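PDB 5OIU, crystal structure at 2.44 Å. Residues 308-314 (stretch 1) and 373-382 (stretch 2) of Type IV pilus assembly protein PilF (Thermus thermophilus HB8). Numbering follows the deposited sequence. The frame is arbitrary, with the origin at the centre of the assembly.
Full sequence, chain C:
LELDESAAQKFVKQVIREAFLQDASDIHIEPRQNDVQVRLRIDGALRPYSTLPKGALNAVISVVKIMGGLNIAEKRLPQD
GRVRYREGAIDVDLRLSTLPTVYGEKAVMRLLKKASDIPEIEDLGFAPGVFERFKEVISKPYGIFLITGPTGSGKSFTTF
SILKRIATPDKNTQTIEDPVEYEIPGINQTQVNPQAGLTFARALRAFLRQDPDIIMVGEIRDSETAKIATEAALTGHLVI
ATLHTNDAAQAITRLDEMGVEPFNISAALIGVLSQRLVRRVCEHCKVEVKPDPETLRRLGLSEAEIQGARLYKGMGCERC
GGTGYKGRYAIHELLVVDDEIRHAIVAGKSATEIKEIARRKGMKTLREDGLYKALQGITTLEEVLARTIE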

# COMPACT_ATOMS: atom_id res chain seq x y z
N GLY C 308 40.69 7.48 23.52
CA GLY C 308 41.59 8.47 22.98
C GLY C 308 40.90 9.70 22.43
O GLY C 308 41.50 10.77 22.35
N ALA C 309 39.63 9.54 22.06
CA ALA C 309 39.00 10.47 21.14
C ALA C 309 39.08 11.90 21.64
O ALA C 309 38.73 12.19 22.78
CB ALA C 309 37.54 10.09 20.92
N ARG C 310 39.58 12.79 20.78
CA ARG C 310 39.53 14.23 20.99
C ARG C 310 38.81 14.86 19.80
O ARG C 310 38.75 14.28 18.71
CB ARG C 310 40.94 14.83 21.15
CG ARG C 310 41.45 15.00 22.62
CD ARG C 310 40.82 13.97 23.60
NE ARG C 310 41.57 13.70 24.83
CZ ARG C 310 41.16 12.87 25.80
NH1 ARG C 310 41.91 12.67 26.88
NH2 ARG C 310 40.01 12.21 25.69
N LEU C 311 38.21 16.03 20.04
CA LEU C 311 37.50 16.80 19.02
C LEU C 311 38.13 18.19 18.92
O LEU C 311 38.96 18.57 19.75
CB LEU C 311 36.00 16.95 19.35
CG LEU C 311 35.03 15.77 19.30
CD1 LEU C 311 33.70 16.22 19.89
CD2 LEU C 311 34.84 15.17 17.90
N TYR C 312 37.71 18.95 17.91
CA TYR C 312 38.39 20.18 17.54
C TYR C 312 37.38 21.24 17.13
O TYR C 312 36.27 20.93 16.70
CB TYR C 312 39.39 19.93 16.38
CG TYR C 312 40.37 18.82 16.69
CD1 TYR C 312 40.01 17.48 16.55
CD2 TYR C 312 41.64 19.11 17.17
CE1 TYR C 312 40.90 16.47 16.88
CE2 TYR C 312 42.54 18.10 17.48
CZ TYR C 312 42.17 16.79 17.34
OH TYR C 312 43.08 15.82 17.67
N LYS C 313 37.78 22.50 17.29
CA LYS C 313 37.05 23.62 16.72
C LYS C 313 38.06 24.69 16.34
O LYS C 313 39.24 24.62 16.67
CB LYS C 313 35.99 24.16 17.68
CG LYS C 313 36.53 25.14 18.72
CD LYS C 313 35.42 25.66 19.65
CE LYS C 313 35.59 27.18 19.97
NZ LYS C 313 35.15 27.59 21.35
N GLY C 314 37.57 25.70 15.61
CA GLY C 314 38.36 26.86 15.27
C GLY C 314 38.03 28.03 16.18
O GLY C 314 36.87 28.46 16.25
N LYS C 373 35.56 11.83 10.72
CA LYS C 373 36.37 12.95 10.23
C LYS C 373 36.43 14.09 11.24
O LYS C 373 37.43 14.82 11.31
CB LYS C 373 35.84 13.44 8.89
CG LYS C 373 35.99 12.43 7.76
CD LYS C 373 35.11 12.79 6.57
CE LYS C 373 35.29 11.82 5.44
NZ LYS C 373 34.20 11.95 4.43
N ALA C 374 35.37 14.27 12.03
CA ALA C 374 35.43 15.21 13.14
C ALA C 374 36.46 14.76 14.18
O ALA C 374 37.15 15.61 14.76
CB ALA C 374 34.05 15.35 13.78
N LEU C 375 36.59 13.45 14.40
CA LEU C 375 37.58 12.94 15.34
C LEU C 375 39.01 13.14 14.84
O LEU C 375 39.95 12.88 15.60
CB LEU C 375 37.32 11.47 15.63
CG LEU C 375 36.12 11.17 16.55
CD1 LEU C 375 35.83 9.67 16.66
CD2 LEU C 375 36.31 11.82 17.92
N GLN C 376 39.20 13.58 13.60
CA GLN C 376 40.52 13.92 13.09
C GLN C 376 40.73 15.42 12.92
O GLN C 376 41.79 15.82 12.44
CB GLN C 376 40.75 13.20 11.76
CG GLN C 376 40.72 11.70 11.91
CD GLN C 376 40.85 10.97 10.59
OE1 GLN C 376 39.85 10.72 9.90
NE2 GLN C 376 42.08 10.64 10.20
N GLY C 377 39.76 16.24 13.29
CA GLY C 377 39.91 17.67 13.15
C GLY C 377 39.55 18.26 11.81
O GLY C 377 39.78 19.45 11.60
N ILE C 378 38.99 17.48 10.89
CA ILE C 378 38.57 18.05 9.61
C ILE C 378 37.40 19.02 9.80
O ILE C 378 37.33 20.07 9.16
CB ILE C 378 38.22 16.92 8.63
CG1 ILE C 378 39.46 16.09 8.35
CG2 ILE C 378 37.66 17.48 7.35
CD1 ILE C 378 39.18 14.70 7.93
N THR C 379 36.48 18.68 10.69
CA THR C 379 35.30 19.49 10.92
C THR C 379 34.94 19.45 12.41
O THR C 379 35.50 18.68 13.20
CB THR C 379 34.12 19.00 10.06
OG1 THR C 379 33.02 19.87 10.21
CG2 THR C 379 33.70 17.57 10.44
N THR C 380 34.01 20.33 12.78
CA THR C 380 33.45 20.27 14.11
C THR C 380 32.37 19.21 14.17
O THR C 380 31.81 18.80 13.15
CB THR C 380 32.85 21.61 14.50
OG1 THR C 380 31.67 21.83 13.71
CG2 THR C 380 33.85 22.72 14.29
N LEU C 381 32.07 18.76 15.38
CA LEU C 381 30.93 17.87 15.55
C LEU C 381 29.62 18.59 15.24
O LEU C 381 28.69 17.97 14.71
CB LEU C 381 30.91 17.30 16.95
CG LEU C 381 29.70 16.42 17.25
CD1 LEU C 381 29.92 15.04 16.62
CD2 LEU C 381 29.45 16.33 18.75
N GLU C 382 29.55 19.89 15.53
CA GLU C 382 28.31 20.63 15.27
C GLU C 382 27.98 20.62 13.78
O GLU C 382 26.83 20.38 13.39
CB GLU C 382 28.42 22.07 15.78
CG GLU C 382 28.27 22.20 17.31
CD GLU C 382 29.52 21.71 18.08
OE1 GLU C 382 30.64 21.89 17.57
OE2 GLU C 382 29.37 21.15 19.19

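The centre of the contact is a small leucine cluster. L311, at the start of the strand, and L375, next to helical A374, meet methyl to methyl, with L311 CD2 3.7 Å from L375 CD2. Neither CA-to-CB bond is aimed at the partner: that of L311 lies sideways and that of L375 points away, yet both side chains adopt the mt rotamer and their ends come back to the interface. The other methyl of L311 reaches the helix that follows, CD1 lying 4.2 Å from L381 CB, while its CD2 also packs 4.2 Å from A374 CB. L311 thus bridges the two helical segments of stretch 2. A309 extends the apolar surface on the side of L375, its CB 3.7 Å from L375 CD2. That same methyl sits 3.6 Å from R310 O, so L375 covers backbone as well as side chains.

Next to this cluster, the CA-to-CB bond of Y312 points toward stretch 2, and its ring lies against the A374 to G377 turn. A374 to G377 form a type I beta turn, closed by a bond from G377 N to A374 O (3.1 Å), and I378 N returns to K373 O (3.1 Å) to complete a Schellman motif. G377 has a positive phi of 86°, at which a CB would be jammed against the preceding carbonyl oxygen; an ideal CB would also lie 3.4 Å from Y312 CD1. The absence of a side chain lets the ring settle against the backbone, with Y312 CD1 3.4 Å from G377 CA. The carbonyl oxygens of A374 and L375 lie at the ring edge, near its plane, at 3.9 Å from Y312 CD1 and Y312 CE1 respectively, an arrangement that places the weakly positive aromatic rim against carbonyl oxygen.

The strand passes close to the turn and the loop after it, with nearest CA separations of 5.3 Å for L311 and L375, 5.3 Å for Y312 and G377, and 5.6 Å for K313 and T380. No hydrogen bond joins them, and the 434 Å² of buried surface rests on van der Waals packing. Beyond the tyrosine, T380 CG2 lies 3.9 Å from Y312 O and 4.1 Å from K313 CA. The hydroxyl of T380 caps the following helix, leaving its methyl to meet the strand.

At the polar edge, side chains turn outward. K313 leads its end away from stretch 2, and R310 points away, its NH2 donating to A309 O at 3.2 Å within its own stretch. Q376, likewise directed away, adds little to the contact.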